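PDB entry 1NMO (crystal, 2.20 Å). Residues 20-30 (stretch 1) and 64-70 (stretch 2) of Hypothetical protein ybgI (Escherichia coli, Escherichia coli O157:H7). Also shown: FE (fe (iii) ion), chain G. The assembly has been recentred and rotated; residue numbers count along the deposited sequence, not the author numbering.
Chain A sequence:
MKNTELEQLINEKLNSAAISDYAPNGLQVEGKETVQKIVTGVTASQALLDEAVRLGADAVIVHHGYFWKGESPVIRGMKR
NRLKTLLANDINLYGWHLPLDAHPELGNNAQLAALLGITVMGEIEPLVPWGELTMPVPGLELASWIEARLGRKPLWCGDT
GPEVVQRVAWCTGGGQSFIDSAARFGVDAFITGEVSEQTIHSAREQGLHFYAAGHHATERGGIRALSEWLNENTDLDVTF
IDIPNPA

Stretch 1 20-30: SDYAPNGLQVE
Stretch 2, residues 64-70: HGYFWKG

Stretch 2 is an irregular segment that runs antiparallel to the loop opening stretch 1. Lys69 CA lies 5.4 Å from Tyr22 CA, and Trp68 CA lies 4.8 Å from Ala23 CA; farther back, Tyr66 CA is 7.4 Å from Gln28 CA. Together they bury 493 Å². In stretch 1, phi/psi are -84/-1 at Tyr22, -161/156 at Ala23, -62/140 at Pro24 and -101/-22 at Gln28. His64 directs its CA-to-CB bond away from stretch 1 (chi1 m, chi2 106°), and His64 NE2 binds the iron, FE, at 2.1 Å. Gly65 (-100/-133) must be small, because a CB would fall 2.3 Å from Gln28 OE1. Tyr66 N (-121/-169) donates to Gln28 OE1 at 2.7 Å, nearly straight at 171°. The buried Tyr66 ring (chi1 m, chi2 -34°) suits an apolar neighbour, Tyr66 CD2 lying 4.5 Å from Val29 CG2. Gln28, chi1 m and chi2 t, has an amide suited to two tasks: Gln28 NE2 also donates to Pro24 O (2.9 Å) and to water 1 (2.8 Å), whose O donates to Tyr66 O at 3.0 Å. Phe67 adopts a left-handed backbone (61/43); its CA-to-CB bond points toward stretch 1, chi1 m, chi2 -49°. At the ring edge, Phe67 CE2 meets Gln28 O (3.4 Å) and Val29 CG2 (4.1 Å), while Phe67 CB packs 4.1 Å from Pro24 CG. Trp68 (-67/146) starts with CB directed away, yet chi1 m and chi2 87° bring the indole back: Ala23 CB sits over the Trp68 six-membered ring, 4.0 Å from its centroid. A methyl suits this buried site: Ala23 CB is 3.7 Å from Trp68 CE3, and Tyr22 CB 3.9 Å from Trp68 CE3. Trp68 NE1 donates to Gly65 O at 3.0 Å. Lys69 N (-59/128) donates to Tyr22 O at 2.9 Å; its bent side chain (chi1 t, chi2 off at 114°, chi3 and chi4 p) leaves Lys69 NZ 3.7 Å from Asp21 O. Gly70 (90/-12) has glycine-demanding angles.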

ATOM      1  N   SER A  20      -2.507 -45.987  15.405  1.00 30.30           N
ATOM      2  CA  SER A  20      -2.213 -46.266  14.009  1.00 30.37           C
ATOM      3  C   SER A  20      -2.133 -44.925  13.291  1.00 29.29           C
ATOM      4  O   SER A  20      -3.057 -44.098  13.389  1.00 29.34           O
ATOM      5  CB  SER A  20      -3.295 -47.142  13.378  1.00 31.99           C
ATOM      6  OG  SER A  20      -4.203 -46.274  12.696  1.00 35.03           O
ATOM      7  N   ASP A  21      -1.043 -44.740  12.547  1.00 28.14           N
ATOM      8  CA  ASP A  21      -0.770 -43.481  11.873  1.00 26.92           C
ATOM      9  C   ASP A  21      -0.547 -43.513  10.333  1.00 27.09           C
ATOM     10  O   ASP A  21      -0.380 -44.570   9.718  1.00 27.51           O
ATOM     11  CB  ASP A  21       0.460 -42.921  12.563  1.00 25.27           C
ATOM     12  CG  ASP A  21       0.369 -41.474  12.801  1.00 24.95           C
ATOM     13  OD1 ASP A  21      -0.151 -40.754  11.904  1.00 22.81           O
ATOM     14  OD2 ASP A  21       0.847 -41.071  13.892  1.00 25.77           O
ATOM     15  N   TYR A  22      -0.536 -42.332   9.725  1.00 27.21           N
ATOM     16  CA  TYR A  22      -0.284 -42.171   8.279  1.00 26.63           C
ATOM     17  C   TYR A  22       1.262 -42.147   8.083  1.00 26.04           C
ATOM     18  O   TYR A  22       1.774 -41.978   6.948  1.00 26.09           O
ATOM     19  CB  TYR A  22      -0.838 -40.821   7.783  1.00 26.03           C
ATOM     20  CG  TYR A  22      -2.285 -40.599   8.042  1.00 27.97           C
ATOM     21  CD1 TYR A  22      -3.247 -41.135   7.168  1.00 30.27           C
ATOM     22  CD2 TYR A  22      -2.727 -39.869   9.182  1.00 29.09           C
ATOM     23  CE1 TYR A  22      -4.638 -40.968   7.405  1.00 32.29           C
ATOM     24  CE2 TYR A  22      -4.119 -39.692   9.447  1.00 30.58           C
ATOM     25  CZ  TYR A  22      -5.063 -40.250   8.548  1.00 31.56           C
ATOM     26  OH  TYR A  22      -6.424 -40.148   8.756  1.00 34.74           O
ATOM     27  N   ALA A  23       2.016 -42.244   9.176  1.00 24.16           N
ATOM     28  CA  ALA A  23       3.452 -42.206   8.984  1.00 23.21           C
ATOM     29  C   ALA A  23       4.190 -42.780  10.181  1.00 22.73           C
ATOM     30  O   ALA A  23       3.665 -42.853  11.305  1.00 23.13           O
ATOM     31  CB  ALA A  23       3.914 -40.771   8.657  1.00 22.37           C
ATOM     32  N   PRO A  24       5.413 -43.261   9.955  1.00 21.99           N
ATOM     33  CA  PRO A  24       6.060 -43.794  11.164  1.00 20.71           C
ATOM     34  C   PRO A  24       6.296 -42.766  12.261  1.00 19.82           C
ATOM     35  O   PRO A  24       6.671 -41.645  11.986  1.00 19.63           O
ATOM     36  CB  PRO A  24       7.385 -44.348  10.648  1.00 19.88           C
ATOM     37  CG  PRO A  24       7.639 -43.505   9.311  1.00 20.38           C
ATOM     38  CD  PRO A  24       6.224 -43.497   8.731  1.00 22.15           C
ATOM     39  N   ASN A  25       6.083 -43.157  13.510  1.00 19.69           N
ATOM     40  CA  ASN A  25       6.374 -42.276  14.635  1.00 19.39           C
ATOM     41  C   ASN A  25       7.707 -42.775  15.326  1.00 19.09           C
ATOM     42  O   ASN A  25       8.018 -43.993  15.325  1.00 19.44           O
ATOM     43  CB  ASN A  25       5.164 -42.241  15.593  1.00 16.75           C
ATOM     44  CG  ASN A  25       3.986 -41.494  15.017  1.00 17.25           C
ATOM     45  OD1 ASN A  25       4.118 -40.283  14.631  1.00 15.41           O
ATOM     46  ND2 ASN A  25       2.775 -42.174  14.973  1.00 14.38           N
ATOM     47  N   GLY A  26       8.509 -41.835  15.866  1.00 18.43           N
ATOM     48  CA  GLY A  26       9.762 -42.211  16.518  1.00 17.10           C
ATOM     49  C   GLY A  26      10.982 -41.685  15.766  1.00 17.28           C
ATOM     50  O   GLY A  26      10.914 -40.580  15.180  1.00 16.49           O
ATOM     51  N   LEU A  27      12.080 -42.466  15.747  1.00 16.47           N
ATOM     52  CA  LEU A  27      13.327 -42.049  15.035  1.00 16.18           C
ATOM     53  C   LEU A  27      13.033 -42.151  13.536  1.00 15.64           C
ATOM     54  O   LEU A  27      12.812 -43.264  13.069  1.00 15.79           O
ATOM     55  CB  LEU A  27      14.443 -43.061  15.281  1.00 15.02           C
ATOM     56  CG  LEU A  27      15.731 -42.455  15.767  1.00 17.27           C
ATOM     57  CD1 LEU A  27      16.841 -43.430  15.522  1.00 15.35           C
ATOM     58  CD2 LEU A  27      15.999 -41.147  15.132  1.00 14.01           C
ATOM     59  N   GLN A  28      13.025 -41.084  12.762  1.00 14.35           N
ATOM     60  CA  GLN A  28      12.763 -41.358  11.354  1.00 15.69           C
ATOM     61  C   GLN A  28      14.069 -41.345  10.546  1.00 16.61           C
ATOM     62  O   GLN A  28      14.152 -41.919   9.459  1.00 16.62           O
ATOM     63  CB  GLN A  28      11.808 -40.332  10.769  1.00 15.30           C
ATOM     64  CG  GLN A  28      10.457 -40.280  11.502  1.00 16.77           C
ATOM     65  CD  GLN A  28       9.525 -39.335  10.773  1.00 17.97           C
ATOM     66  OE1 GLN A  28       9.966 -38.579   9.887  1.00 16.67           O
ATOM     67  NE2 GLN A  28       8.242 -39.367  11.122  1.00 17.35           N
ATOM     68  N   VAL A  29      15.105 -40.692  11.044  1.00 16.37           N
ATOM     69  CA  VAL A  29      16.346 -40.685  10.248  1.00 17.19           C
ATOM     70  C   VAL A  29      17.384 -40.766  11.318  1.00 17.95           C
ATOM     71  O   VAL A  29      17.520 -39.860  12.118  1.00 19.32           O
ATOM     72  CB  VAL A  29      16.517 -39.382   9.429  1.00 15.64           C
ATOM     73  CG1 VAL A  29      17.753 -39.513   8.515  1.00 14.71           C
ATOM     74  CG2 VAL A  29      15.214 -39.120   8.565  1.00 15.45           C
ATOM     75  N   GLU A  30      18.078 -41.886  11.377  1.00 17.93           N
ATOM     76  CA  GLU A  30      19.112 -42.083  12.381  1.00 18.00           C
ATOM     77  C   GLU A  30      20.353 -41.233  12.135  1.00 18.88           C
ATOM     78  O   GLU A  30      20.768 -41.047  10.998  1.00 17.10           O
ATOM     79  CB  GLU A  30      19.529 -43.535  12.375  1.00 17.78           C
ATOM     80  CG  GLU A  30      20.220 -43.984  13.571  1.00 18.62           C
ATOM     81  CD  GLU A  30      20.813 -45.362  13.360  1.00 21.83           C
ATOM     82  OE1 GLU A  30      20.334 -46.091  12.424  1.00 21.48           O
ATOM     83  OE2 GLU A  30      21.753 -45.711  14.130  1.00 20.45           O
ATOM     84  N   HIS A  64       5.492 -32.908  12.156  1.00 11.13           N
ATOM     85  CA  HIS A  64       5.423 -33.384  10.761  1.00 12.74           C
ATOM     86  C   HIS A  64       6.812 -33.730  10.175  1.00 13.74           C
ATOM     87  O   HIS A  64       7.585 -32.858   9.723  1.00 13.13           O
ATOM     88  CB  HIS A  64       4.817 -32.327   9.844  1.00 14.10           C
ATOM     89  CG  HIS A  64       3.435 -31.909  10.205  1.00 13.73           C
ATOM     90  ND1 HIS A  64       3.162 -30.692  10.793  1.00 12.23           N
ATOM     91  CD2 HIS A  64       2.242 -32.531  10.045  1.00 14.98           C
ATOM     92  CE1 HIS A  64       1.862 -30.578  10.966  1.00 14.85           C
ATOM     93  NE2 HIS A  64       1.280 -31.674  10.520  1.00 15.93           N
ATOM     94  N   GLY A  65       7.138 -35.018  10.155  1.00 14.96           N
ATOM     95  CA  GLY A  65       8.442 -35.426   9.639  1.00 13.17           C
ATOM     96  C   GLY A  65       8.262 -35.915   8.240  1.00 14.10           C
ATOM     97  O   GLY A  65       7.543 -35.268   7.478  1.00 12.42           O
ATOM     98  N   TYR A  66       8.847 -37.075   7.893  1.00 14.19           N
ATOM     99  CA  TYR A  66       8.762 -37.557   6.491  1.00 15.52           C
ATOM    100  C   TYR A  66       8.112 -38.939   6.313  1.00 15.81           C
ATOM    101  O   TYR A  66       7.493 -39.485   7.229  1.00 15.65           O
ATOM    102  CB  TYR A  66      10.175 -37.624   5.893  1.00 12.70           C
ATOM    103  CG  TYR A  66      11.038 -36.386   6.071  1.00 12.26           C
ATOM    104  CD1 TYR A  66      10.480 -35.149   6.053  1.00 12.25           C
ATOM    105  CD2 TYR A  66      12.444 -36.468   6.272  1.00 10.78           C
ATOM    106  CE1 TYR A  66      11.256 -34.001   6.251  1.00 12.62           C
ATOM    107  CE2 TYR A  66      13.228 -35.303   6.460  1.00  9.16           C
ATOM    108  CZ  TYR A  66      12.599 -34.074   6.458  1.00 10.26           C
ATOM    109  OH  TYR A  66      13.230 -32.852   6.726  1.00 10.84           O
ATOM    110  N   PHE A  67       8.233 -39.475   5.100  1.00 16.99           N
ATOM    111  CA  PHE A  67       7.767 -40.844   4.796  1.00 17.96           C
ATOM    112  C   PHE A  67       6.286 -41.075   5.001  1.00 19.62           C
ATOM    113  O   PHE A  67       5.902 -42.076   5.608  1.00 19.06           O
ATOM    114  CB  PHE A  67       8.537 -41.794   5.691  1.00 17.00           C
ATOM    115  CG  PHE A  67      10.012 -41.492   5.711  1.00 16.64           C
ATOM    116  CD1 PHE A  67      10.692 -41.309   4.515  1.00 15.52           C
ATOM    117  CD2 PHE A  67      10.705 -41.382   6.893  1.00 16.05           C
ATOM    118  CE1 PHE A  67      12.049 -41.013   4.499  1.00 14.23           C
ATOM    119  CE2 PHE A  67      12.035 -41.097   6.890  1.00 15.90           C
ATOM    120  CZ  PHE A  67      12.709 -40.912   5.664  1.00 15.13           C
ATOM    121  N   TRP A  68       5.471 -40.113   4.551  1.00 22.20           N
ATOM    122  CA  TRP A  68       4.003 -40.202   4.621  1.00 23.02           C
ATOM    123  C   TRP A  68       3.508 -41.329   3.681  1.00 24.28           C
ATOM    124  O   TRP A  68       4.066 -41.560   2.568  1.00 22.26           O
ATOM    125  CB  TRP A  68       3.367 -38.870   4.195  1.00 22.40           C
ATOM    126  CG  TRP A  68       3.678 -37.789   5.162  1.00 24.82           C
ATOM    127  CD1 TRP A  68       4.799 -36.972   5.136  1.00 25.44           C
ATOM    128  CD2 TRP A  68       3.040 -37.550   6.458  1.00 24.99           C
ATOM    129  NE1 TRP A  68       4.909 -36.267   6.347  1.00 24.32           N
ATOM    130  CE2 TRP A  68       3.854 -36.584   7.163  1.00 23.98           C
ATOM    131  CE3 TRP A  68       1.871 -38.052   7.096  1.00 24.57           C
ATOM    132  CZ2 TRP A  68       3.532 -36.120   8.471  1.00 23.87           C
ATOM    133  CZ3 TRP A  68       1.556 -37.588   8.403  1.00 22.48           C
ATOM    134  CH2 TRP A  68       2.388 -36.629   9.069  1.00 23.39           C
ATOM    135  N   LYS A  69       2.436 -41.985   4.135  1.00 24.84           N
ATOM    136  CA  LYS A  69       1.882 -43.057   3.379  1.00 27.10           C
ATOM    137  C   LYS A  69       1.469 -42.568   1.992  1.00 28.05           C
ATOM    138  O   LYS A  69       0.776 -41.521   1.806  1.00 26.76           O
ATOM    139  CB  LYS A  69       0.693 -43.721   4.110  1.00 28.78           C
ATOM    140  CG  LYS A  69       0.438 -45.189   3.670  1.00 31.26           C
ATOM    141  CD  LYS A  69       0.706 -46.253   4.825  1.00 33.28           C
ATOM    142  CE  LYS A  69       0.170 -45.803   6.228  1.00 33.61           C
ATOM    143  NZ  LYS A  69      -1.345 -45.760   6.403  1.00 34.85           N
ATOM    144  N   GLY A  70       1.976 -43.328   1.005  1.00 28.77           N
ATOM    145  CA  GLY A  70       1.679 -43.031  -0.382  1.00 29.31           C
ATOM    146  C   GLY A  70       2.589 -42.101  -1.160  1.00 29.37           C
ATOM    147  O   GLY A  70       2.404 -42.071  -2.360  1.00 29.45           O
TER
HETATM  148 FE    FE G 301      -0.712 -31.255  11.164  1.00 30.80          FE
HETATM  149  O   HOH W   1       6.263 -38.019   9.588  1.00 21.20           O